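Long-range contacts in natterin-like protein (Lethenteron camtschaticum, PDB 6IUL), which is a cytotoxic, pore-forming immune protein of the lamprey that pairs a jacalin-like lectin domain with an aerolysin-type module, probably inserting into target membranes after binding glycans: residues Glu175-Thr180 against His259-Val264; Glu248-Pro253 against Met307-Thr312; Glu170-Glu175 against Phe188-Lys193. One frame throughout, in Å; residues are numbered along the deposited sequence.

Contact 1 of 3, residues Glu175-Thr180 against His259-Val264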
loop_
_atom_site.group_PDB
_atom_site.type_symbol
_atom_site.label_atom_id
_atom_site.label_comp_id
_atom_site.label_asym_id
_atom_site.label_seq_id
_atom_site.Cartn_x
_atom_site.Cartn_y
_atom_site.Cartn_z
ATOM N N GLU A 175 -8.681 37.382 1.590
ATOM C CA GLU A 175 -9.416 38.560 2.071
ATOM C C GLU A 175 -10.120 39.267 0.891
ATOM O O GLU A 175 -9.565 39.393 -0.207
ATOM C CB GLU A 175 -8.449 39.514 2.763
ATOM C CG GLU A 175 -9.085 40.773 3.346
ATOM C CD GLU A 175 -8.025 41.730 3.929
ATOM O OE1 GLU A 175 -7.625 41.511 5.092
ATOM O OE2 GLU A 175 -7.570 42.635 3.213
ATOM N N TYR A 176 -11.346 39.692 1.142
ATOM C CA TYR A 176 -12.167 40.367 0.138
ATOM C C TYR A 176 -12.538 41.723 0.698
ATOM O O TYR A 176 -13.181 41.800 1.753
ATOM C CB TYR A 176 -13.436 39.546 -0.145
ATOM C CG TYR A 176 -13.130 38.168 -0.649
ATOM C CD1 TYR A 176 -12.829 37.951 -1.997
ATOM C CD2 TYR A 176 -13.096 37.084 0.205
ATOM C CE1 TYR A 176 -12.530 36.682 -2.482
ATOM C CE2 TYR A 176 -12.761 35.817 -0.265
ATOM C CZ TYR A 176 -12.475 35.617 -1.589
ATOM O OH TYR A 176 -12.121 34.354 -2.010
ATOM N N LYS A 177 -12.101 42.779 0.039
ATOM C CA LYS A 177 -12.373 44.116 0.512
ATOM C C LYS A 177 -13.248 44.872 -0.508
ATOM O O LYS A 177 -12.894 44.985 -1.673
ATOM C CB LYS A 177 -11.080 44.868 0.792
ATOM C CG LYS A 177 -11.363 46.110 1.639
ATOM C CD LYS A 177 -10.169 47.032 1.870
ATOM C CE LYS A 177 -10.498 47.990 3.033
ATOM N NZ LYS A 177 -9.628 49.198 3.106
ATOM N N ASN A 178 -14.384 45.375 -0.041
ATOM C CA ASN A 178 -15.370 46.051 -0.894
ATOM C C ASN A 178 -15.340 47.537 -0.588
ATOM O O ASN A 178 -15.895 48.009 0.429
ATOM C CB ASN A 178 -16.792 45.507 -0.675
ATOM C CG ASN A 178 -17.821 46.121 -1.625
ATOM O OD1 ASN A 178 -17.471 46.967 -2.441
ATOM N ND2 ASN A 178 -19.082 45.659 -1.554
ATOM N N ASP A 179 -14.654 48.255 -1.476
ATOM C CA ASP A 179 -14.454 49.687 -1.346
ATOM C C ASP A 179 -15.479 50.452 -2.189
ATOM O O ASP A 179 -15.443 51.690 -2.250
ATOM C CB ASP A 179 -13.043 50.057 -1.796
ATOM C CG ASP A 179 -11.986 49.787 -0.721
ATOM O OD1 ASP A 179 -12.264 49.646 0.488
ATOM O OD2 ASP A 179 -10.811 49.781 -1.100
ATOM N N THR A 180 -16.427 49.726 -2.776
ATOM C CA THR A 180 -17.479 50.334 -3.575
ATOM C C THR A 180 -18.780 50.501 -2.800
ATOM O O THR A 180 -18.917 50.028 -1.669
ATOM C CB THR A 180 -17.746 49.513 -4.836
ATOM O OG1 THR A 180 -18.651 48.452 -4.552
ATOM C CG2 THR A 180 -16.434 48.968 -5.394
ATOM N N HIS A 259 -18.222 48.853 1.735
ATOM C CA HIS A 259 -17.201 49.425 2.624
ATOM C C HIS A 259 -16.880 48.492 3.764
ATOM O O HIS A 259 -16.758 48.893 4.924
ATOM C CB HIS A 259 -17.611 50.834 3.102
ATOM C CG HIS A 259 -17.748 51.810 1.974
ATOM N ND1 HIS A 259 -18.966 52.279 1.544
ATOM C CD2 HIS A 259 -16.824 52.345 1.140
ATOM C CE1 HIS A 259 -18.784 53.101 0.524
ATOM N NE2 HIS A 259 -17.491 53.150 0.254
ATOM N N LYS A 260 -16.771 47.216 3.428
ATOM C CA LYS A 260 -16.490 46.214 4.457
ATOM C C LYS A 260 -15.482 45.218 3.927
ATOM O O LYS A 260 -15.222 45.145 2.717
ATOM C CB LYS A 260 -17.777 45.515 4.918
ATOM C CG LYS A 260 -18.036 45.597 6.411
ATOM C CD LYS A 260 -18.713 46.895 6.858
ATOM C CE LYS A 260 -18.865 46.952 8.379
ATOM N NZ LYS A 260 -17.602 46.529 9.096
ATOM N N THR A 261 -14.874 44.508 4.855
ATOM C CA THR A 261 -13.922 43.484 4.563
ATOM C C THR A 261 -14.448 42.135 5.066
ATOM O O THR A 261 -14.995 42.043 6.164
ATOM C CB THR A 261 -12.589 43.815 5.250
ATOM O OG1 THR A 261 -12.082 45.060 4.743
ATOM C CG2 THR A 261 -11.514 42.704 5.034
ATOM N N VAL A 262 -14.281 41.088 4.254
ATOM C CA VAL A 262 -14.621 39.728 4.686
ATOM C C VAL A 262 -13.346 38.896 4.539
ATOM O O VAL A 262 -12.711 38.872 3.470
ATOM C CB VAL A 262 -15.754 39.101 3.879
ATOM C CG1 VAL A 262 -15.983 37.659 4.307
ATOM C CG2 VAL A 262 -17.026 39.886 4.069
ATOM N N THR A 263 -12.958 38.235 5.609
ATOM C CA THR A 263 -11.744 37.427 5.599
ATOM C C THR A 263 -12.229 35.988 5.723
ATOM O O THR A 263 -13.036 35.641 6.595
ATOM C CB THR A 263 -10.776 37.806 6.760
ATOM O OG1 THR A 263 -10.445 39.217 6.717
ATOM C CG2 THR A 263 -9.480 37.080 6.621
ATOM N N VAL A 264 -11.771 35.145 4.817
ATOM C CA VAL A 264 -12.229 33.738 4.769
ATOM C C VAL A 264 -11.069 32.822 5.055
ATOM O O VAL A 264 -9.990 32.915 4.428
ATOM C CB VAL A 264 -12.783 33.394 3.400
ATOM C CG1 VAL A 264 -13.216 31.947 3.335
ATOM C CG2 VAL A 264 -13.922 34.331 3.054
#

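Contact 2 of 3, residues Glu248-Pro253 against Met307-Thr312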
loop_
_atom_site.group_PDB
_atom_site.type_symbol
_atom_site.label_atom_id
_atom_site.label_comp_id
_atom_site.label_asym_id
_atom_site.label_seq_id
_atom_site.Cartn_x
_atom_site.Cartn_y
_atom_site.Cartn_z
ATOM N N GLU A 248 -9.398 16.814 -0.946
ATOM C CA GLU A 248 -10.610 17.460 -0.415
ATOM C C GLU A 248 -10.741 18.882 -1.018
ATOM O O GLU A 248 -9.735 19.562 -1.272
ATOM C CB GLU A 248 -10.547 17.492 1.113
ATOM C CG GLU A 248 -11.886 17.235 1.784
ATOM C CD GLU A 248 -12.468 15.845 1.548
ATOM O OE1 GLU A 248 -13.689 15.762 1.378
ATOM O OE2 GLU A 248 -11.724 14.855 1.538
ATOM N N THR A 249 -11.975 19.294 -1.313
ATOM C CA THR A 249 -12.227 20.595 -1.915
ATOM C C THR A 249 -13.356 21.332 -1.218
ATOM O O THR A 249 -14.189 20.723 -0.550
ATOM C CB THR A 249 -12.559 20.526 -3.420
ATOM O OG1 THR A 249 -13.810 19.878 -3.613
ATOM C CG2 THR A 249 -11.479 19.776 -4.170
ATOM N N LEU A 250 -13.386 22.648 -1.435
ATOM C CA LEU A 250 -14.450 23.484 -0.923
ATOM C C LEU A 250 -14.605 24.697 -1.809
ATOM O O LEU A 250 -13.611 25.332 -2.159
ATOM C CB LEU A 250 -14.105 23.917 0.511
ATOM C CG LEU A 250 -15.126 24.790 1.235
ATOM C CD1 LEU A 250 -16.483 24.132 1.396
ATOM C CD2 LEU A 250 -14.564 25.177 2.589
ATOM N N THR A 251 -15.839 25.018 -2.185
ATOM C CA THR A 251 -16.120 26.232 -2.945
ATOM C C THR A 251 -17.475 26.822 -2.520
ATOM O O THR A 251 -18.423 26.087 -2.265
ATOM C CB THR A 251 -16.082 25.994 -4.445
ATOM O OG1 THR A 251 -16.240 27.236 -5.124
ATOM C CG2 THR A 251 -17.196 25.065 -4.919
ATOM N N PHE A 252 -17.557 28.146 -2.454
ATOM C CA PHE A 252 -18.802 28.827 -2.120
ATOM C C PHE A 252 -18.697 30.325 -2.463
ATOM O O PHE A 252 -17.604 30.860 -2.567
ATOM C CB PHE A 252 -19.156 28.658 -0.623
ATOM C CG PHE A 252 -18.065 29.114 0.307
ATOM C CD1 PHE A 252 -17.062 28.257 0.706
ATOM C CD2 PHE A 252 -18.053 30.423 0.797
ATOM C CE1 PHE A 252 -16.054 28.699 1.566
ATOM C CE2 PHE A 252 -17.069 30.856 1.658
ATOM C CZ PHE A 252 -16.070 29.988 2.032
ATOM N N PRO A 253 -19.842 30.977 -2.659
ATOM C CA PRO A 253 -19.851 32.409 -2.861
ATOM C C PRO A 253 -19.609 33.175 -1.545
ATOM O O PRO A 253 -20.058 32.769 -0.482
ATOM C CB PRO A 253 -21.271 32.670 -3.389
ATOM C CG PRO A 253 -22.098 31.577 -2.754
ATOM C CD PRO A 253 -21.194 30.379 -2.736
ATOM N N MET A 307 -13.781 19.665 4.564
ATOM C CA MET A 307 -13.327 21.018 4.645
ATOM C C MET A 307 -14.470 21.947 5.013
ATOM O O MET A 307 -15.534 21.828 4.472
ATOM C CB MET A 307 -12.743 21.500 3.319
ATOM C CG MET A 307 -11.379 20.954 3.039
ATOM S SD MET A 307 -10.685 21.695 1.571
ATOM C CE MET A 307 -9.239 20.721 1.548
ATOM N N THR A 308 -14.185 22.902 5.892
ATOM C CA THR A 308 -15.149 23.965 6.233
ATOM C C THR A 308 -14.459 25.326 6.147
ATOM O O THR A 308 -13.255 25.415 5.901
ATOM C CB THR A 308 -15.667 23.750 7.671
ATOM O OG1 THR A 308 -14.537 23.765 8.569
ATOM C CG2 THR A 308 -16.429 22.374 7.780
ATOM N N ALA A 309 -15.219 26.390 6.356
ATOM C CA ALA A 309 -14.646 27.721 6.319
ATOM C C ALA A 309 -15.323 28.675 7.303
ATOM O O ALA A 309 -16.492 28.533 7.636
ATOM C CB ALA A 309 -14.721 28.260 4.902
ATOM N N VAL A 310 -14.535 29.610 7.808
ATOM C CA VAL A 310 -15.052 30.703 8.627
ATOM C C VAL A 310 -14.886 32.034 7.846
ATOM O O VAL A 310 -13.770 32.368 7.392
ATOM C CB VAL A 310 -14.307 30.779 9.958
ATOM C CG1 VAL A 310 -14.815 31.973 10.758
ATOM C CG2 VAL A 310 -14.495 29.489 10.765
ATOM N N ALA A 311 -16.000 32.751 7.682
ATOM C CA ALA A 311 -15.999 34.106 7.088
ATOM C C ALA A 311 -16.236 35.184 8.130
ATOM O O ALA A 311 -17.258 35.184 8.786
ATOM C CB ALA A 311 -17.035 34.204 6.007
ATOM N N THR A 312 -15.270 36.078 8.286
ATOM C CA THR A 312 -15.337 37.107 9.313
ATOM C C THR A 312 -15.428 38.499 8.664
ATOM O O THR A 312 -14.587 38.845 7.839
ATOM C CB THR A 312 -14.090 37.043 10.240
ATOM O OG1 THR A 312 -13.929 35.714 10.767
ATOM C CG2 THR A 312 -14.202 38.078 11.416
#

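Contact 3 of 3, residues Glu170-Glu175 against Phe188-Lys193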
loop_
_atom_site.group_PDB
_atom_site.type_symbol
_atom_site.label_atom_id
_atom_site.label_comp_id
_atom_site.label_asym_id
_atom_site.label_seq_id
_atom_site.Cartn_x
_atom_site.Cartn_y
_atom_site.Cartn_z
ATOM N N GLU A 170 -5.479 24.972 9.491
ATOM C CA GLU A 170 -5.833 25.972 8.513
ATOM C C GLU A 170 -5.257 25.557 7.155
ATOM O O GLU A 170 -4.176 25.024 7.034
ATOM C CB GLU A 170 -5.291 27.320 8.913
ATOM C CG GLU A 170 -5.968 27.992 10.100
ATOM C CD GLU A 170 -5.451 29.449 10.304
ATOM O OE1 GLU A 170 -6.075 30.177 11.117
ATOM O OE2 GLU A 170 -4.424 29.880 9.661
ATOM N N ILE A 171 -6.015 25.775 6.115
ATOM C CA ILE A 171 -5.571 25.409 4.795
ATOM C C ILE A 171 -5.325 26.665 3.956
ATOM O O ILE A 171 -4.363 26.739 3.168
ATOM C CB ILE A 171 -6.641 24.558 4.102
ATOM C CG1 ILE A 171 -6.811 23.251 4.852
ATOM C CG2 ILE A 171 -6.271 24.304 2.616
ATOM C CD1 ILE A 171 -8.061 22.506 4.463
ATOM N N LYS A 172 -6.205 27.645 4.062
ATOM C CA LYS A 172 -6.090 28.804 3.151
ATOM C C LYS A 172 -6.736 30.030 3.743
ATOM O O LYS A 172 -7.800 29.932 4.425
ATOM C CB LYS A 172 -6.740 28.481 1.803
ATOM C CG LYS A 172 -6.743 29.654 0.804
ATOM C CD LYS A 172 -7.288 29.255 -0.562
ATOM C CE LYS A 172 -7.254 30.437 -1.540
ATOM N NZ LYS A 172 -7.749 30.082 -2.884
ATOM N N GLU A 173 -6.147 31.180 3.458
ATOM C CA GLU A 173 -6.761 32.448 3.909
ATOM C C GLU A 173 -6.779 33.434 2.785
ATOM O O GLU A 173 -5.742 33.678 2.116
ATOM C CB GLU A 173 -6.007 33.060 5.101
ATOM C CG GLU A 173 -6.593 34.377 5.602
ATOM C CD GLU A 173 -5.989 34.838 6.955
ATOM O OE1 GLU A 173 -5.415 34.010 7.694
ATOM O OE2 GLU A 173 -6.099 36.027 7.323
ATOM N N MET A 174 -7.932 34.049 2.601
ATOM C CA MET A 174 -8.085 35.039 1.556
ATOM C C MET A 174 -8.928 36.200 2.101
ATOM O O MET A 174 -9.821 36.027 2.936
ATOM C CB MET A 174 -8.733 34.367 0.329
ATOM C CG MET A 174 -8.870 35.206 -0.916
ATOM S SD MET A 174 -7.434 36.234 -1.267
ATOM C CE MET A 174 -8.135 37.294 -2.549
ATOM N N GLU A 175 -8.681 37.382 1.590
ATOM C CA GLU A 175 -9.416 38.560 2.071
ATOM C C GLU A 175 -10.120 39.267 0.891
ATOM O O GLU A 175 -9.565 39.393 -0.207
ATOM C CB GLU A 175 -8.449 39.514 2.763
ATOM C CG GLU A 175 -9.085 40.773 3.346
ATOM C CD GLU A 175 -8.025 41.730 3.929
ATOM O OE1 GLU A 175 -7.625 41.511 5.092
ATOM O OE2 GLU A 175 -7.570 42.635 3.213
ATOM N N PHE A 188 -15.032 31.816 -3.455
ATOM C CA PHE A 188 -13.898 31.210 -2.778
ATOM C C PHE A 188 -13.762 29.738 -3.194
ATOM O O PHE A 188 -14.753 28.994 -3.233
ATOM C CB PHE A 188 -14.130 31.274 -1.278
ATOM C CG PHE A 188 -13.002 30.728 -0.453
ATOM C CD1 PHE A 188 -11.947 31.529 -0.086
ATOM C CD2 PHE A 188 -13.027 29.418 -0.022
ATOM C CE1 PHE A 188 -10.913 31.023 0.694
ATOM C CE2 PHE A 188 -12.010 28.896 0.763
ATOM C CZ PHE A 188 -10.952 29.689 1.113
ATOM N N GLU A 189 -12.522 29.334 -3.467
ATOM C CA GLU A 189 -12.176 27.958 -3.727
ATOM C C GLU A 189 -10.956 27.548 -2.913
ATOM O O GLU A 189 -10.050 28.347 -2.731
ATOM C CB GLU A 189 -11.815 27.818 -5.181
ATOM C CG GLU A 189 -12.965 27.827 -6.137
ATOM C CD GLU A 189 -12.523 27.736 -7.604
ATOM O OE1 GLU A 189 -11.309 27.720 -7.894
ATOM O OE2 GLU A 189 -13.411 27.752 -8.467
ATOM N N SER A 190 -10.917 26.287 -2.454
ATOM C CA SER A 190 -9.753 25.762 -1.770
ATOM C C SER A 190 -9.647 24.271 -1.927
ATOM O O SER A 190 -10.658 23.600 -2.093
ATOM C CB SER A 190 -9.796 26.131 -0.291
ATOM O OG SER A 190 -8.616 25.671 0.355
ATOM N N SER A 191 -8.428 23.746 -1.848
ATOM C CA SER A 191 -8.218 22.281 -1.912
ATOM C C SER A 191 -7.015 21.861 -1.073
ATOM O O SER A 191 -6.094 22.673 -0.826
ATOM C CB SER A 191 -8.012 21.826 -3.363
ATOM O OG SER A 191 -6.848 22.430 -3.957
ATOM N N LYS A 192 -7.035 20.601 -0.659
ATOM C CA LYS A 192 -5.960 19.989 0.139
ATOM C C LYS A 192 -5.853 18.487 -0.050
ATOM O O LYS A 192 -6.840 17.730 0.094
ATOM C CB LYS A 192 -6.212 20.215 1.637
ATOM C CG LYS A 192 -5.047 19.703 2.484
ATOM C CD LYS A 192 -5.240 19.922 3.943
ATOM C CE LYS A 192 -4.186 19.223 4.781
ATOM N NZ LYS A 192 -2.812 19.622 4.461
ATOM N N LYS A 193 -4.651 18.068 -0.379
ATOM C CA LYS A 193 -4.300 16.657 -0.393
ATOM C C LYS A 193 -4.343 16.079 1.017
ATOM O O LYS A 193 -3.732 16.663 1.934
ATOM C CB LYS A 193 -2.874 16.486 -0.937
ATOM C CG LYS A 193 -2.391 15.051 -0.804
ATOM C CD LYS A 193 -0.975 14.865 -1.291
ATOM C CE LYS A 193 -0.562 13.393 -1.231
ATOM N NZ LYS A 193 0.770 13.210 -1.823
#

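Contact 1 of 3, residues Glu175-Thr180 against His259-Val264
With CG anti to the backbone N (chi1 -179°), E175 sends its extended chain obliquely over T261, and E175 CG comes within 3.5 Å of T261 CG2. The other branch of the threonine, OG1, turns to K177, two residues after E175, with T261 OG1 3.4 Å from K177 CG. T261 is therefore flanked by the aliphatic parts of two charged side chains, on the face that T263 also lines. On the opposite face Y176 has CG beside its backbone N (chi1 -59°), and its ring edge meets V264, Y176 CE2 lying 3.8 Å from V264 CG2; Y186 and F188 also pack on this ring. The backbones confirm the register: Y176 N donates to V262 O at 2.8 Å, and V262 N returns a bond to Y176 O. One pair further, N178 N reaches K260 O at 2.9 Å, whereas the return bond from K260 N is weak. The N178 amide is buried. N178 OD1 accepts from T180 N at 3.0 Å and from T180 OG1, the latter on a lone pair, while N178 ND2 donates to the carbonyls of I182 and V256. Beyond it, T180 O stands 3.8 Å above the plane of the H259 ring, over its centre. This is an antiparallel beta ladder, with an Asx turn leading out of strand 166-178, in the elongated beta module characteristic of aerolysin-type toxins.

Contact 2 of 3, residues Glu248-Pro253 against Met307-Thr312
A309 CB approaches the F252 ring obliquely at its CE1-CZ bond, 3.6 Å from both F252 CE1 and F252 CZ. F188, its plane turned about 35°, and V264 also meet the ring. Two residues earlier, L250 CD2 sits over the peptide that follows T308, 3.6 Å from T308 C, and touches A309 CB at 3.9 Å. No hydrogen bond joins the two segments. Their axes come no closer than 8.3 Å and cross at -36°, consistent with strands facing each other across the two layers of one curled sheet, as in a beta sandwich: E248, L250 and F252 bond through their backbones to strand 184-200, while T308 and V310 bond to strand 260-285. At the other end M307 lies between the two strands and buries more surface than any other residue here. M307 CB packs on L250 CB at 3.9 Å, and the extended methionine runs past the E248 side chain in the opposing sense, with M307 CG 4.0 Å from E248 CB. The M307 methyl lies very close to the E248 carbonyl and to K192, which leaves its exact position doubtful. The carboxylate of E248 turns away to a salt bridge with K246.

Contact 3 of 3, residues Glu170-Glu175 against Phe188-Lys193
F188 opens the contact by setting its ring against M174 and K172. Its CG is anti to the backbone N (chi1 -178°), and the ring end carries the touching atoms: M174 CB lies near the ring plane, at the edge, 4.0 Å from F188 CE1, while K172 CD comes in obliquely, 4.1 Å from F188 CZ. The K172 ammonium stands 5.3 Å from the F188 ring centroid, which allows at most a weak cation-pi attraction. E189 contributes its backbone. K172 is extended throughout, and K172 NZ donates to E189 O at 2.9 Å, nearly in line with the carbonyl (C=O...N angle 168°). The same ammonium has a salt bridge to D118 and a hydrogen bond to G120 O, both of the second subunit, so this buried charge is held by three oxygens at the subunit interface. S190 points inward between two side chains, S190 OG lying 3.5 Å from I171 CG2 and also touching K172 CB. At S191 only the carbonyl is met, with S191 O 3.8 Å from I171 CG2; its hydroxyl bonds instead to I146 N of the second subunit. K192 then lays its aliphatic chain obliquely across I171, bringing K192 CD to 3.8 Å from I171 CG1. I171 and K172 can both point at this strand, although adjacent in sequence, because they face A266 together in a classic beta bulge. The axes of the two short segments come no closer than 7.3 Å, so side chains rather than a backbone ladder join the two strands. Strand 166-178 pairs with strand 260-285, strand 184-200 pairs with strand 241-256 and with strand 290-313, and M307 of strand 290-313 packs against both I171 and K192.

Overall arrangement
All three contacts lie in the aerolysin-type part of the chain, on the same side of the chain's centre. Contacts 2 and 3 adjoin, their centres about 7 Å apart, and backbone pairing joins them: L250 O is 2.9 Å from S190 N, a probable hydrogen bond. Contact 1 lies further out, its centre about 16 Å from that of contact 2 and 17 Å from that of contact 3, with which it shares E175. V264 links all three, as V264 CG1 lies 3.7 Å from F252 CZ and 3.6 Å from F188 CE1. Contact 1 is pairing within a layer, whereas contacts 2 and 3 pack between facing parts of the same curled sheet; contact 3 borders the second subunit most extensively.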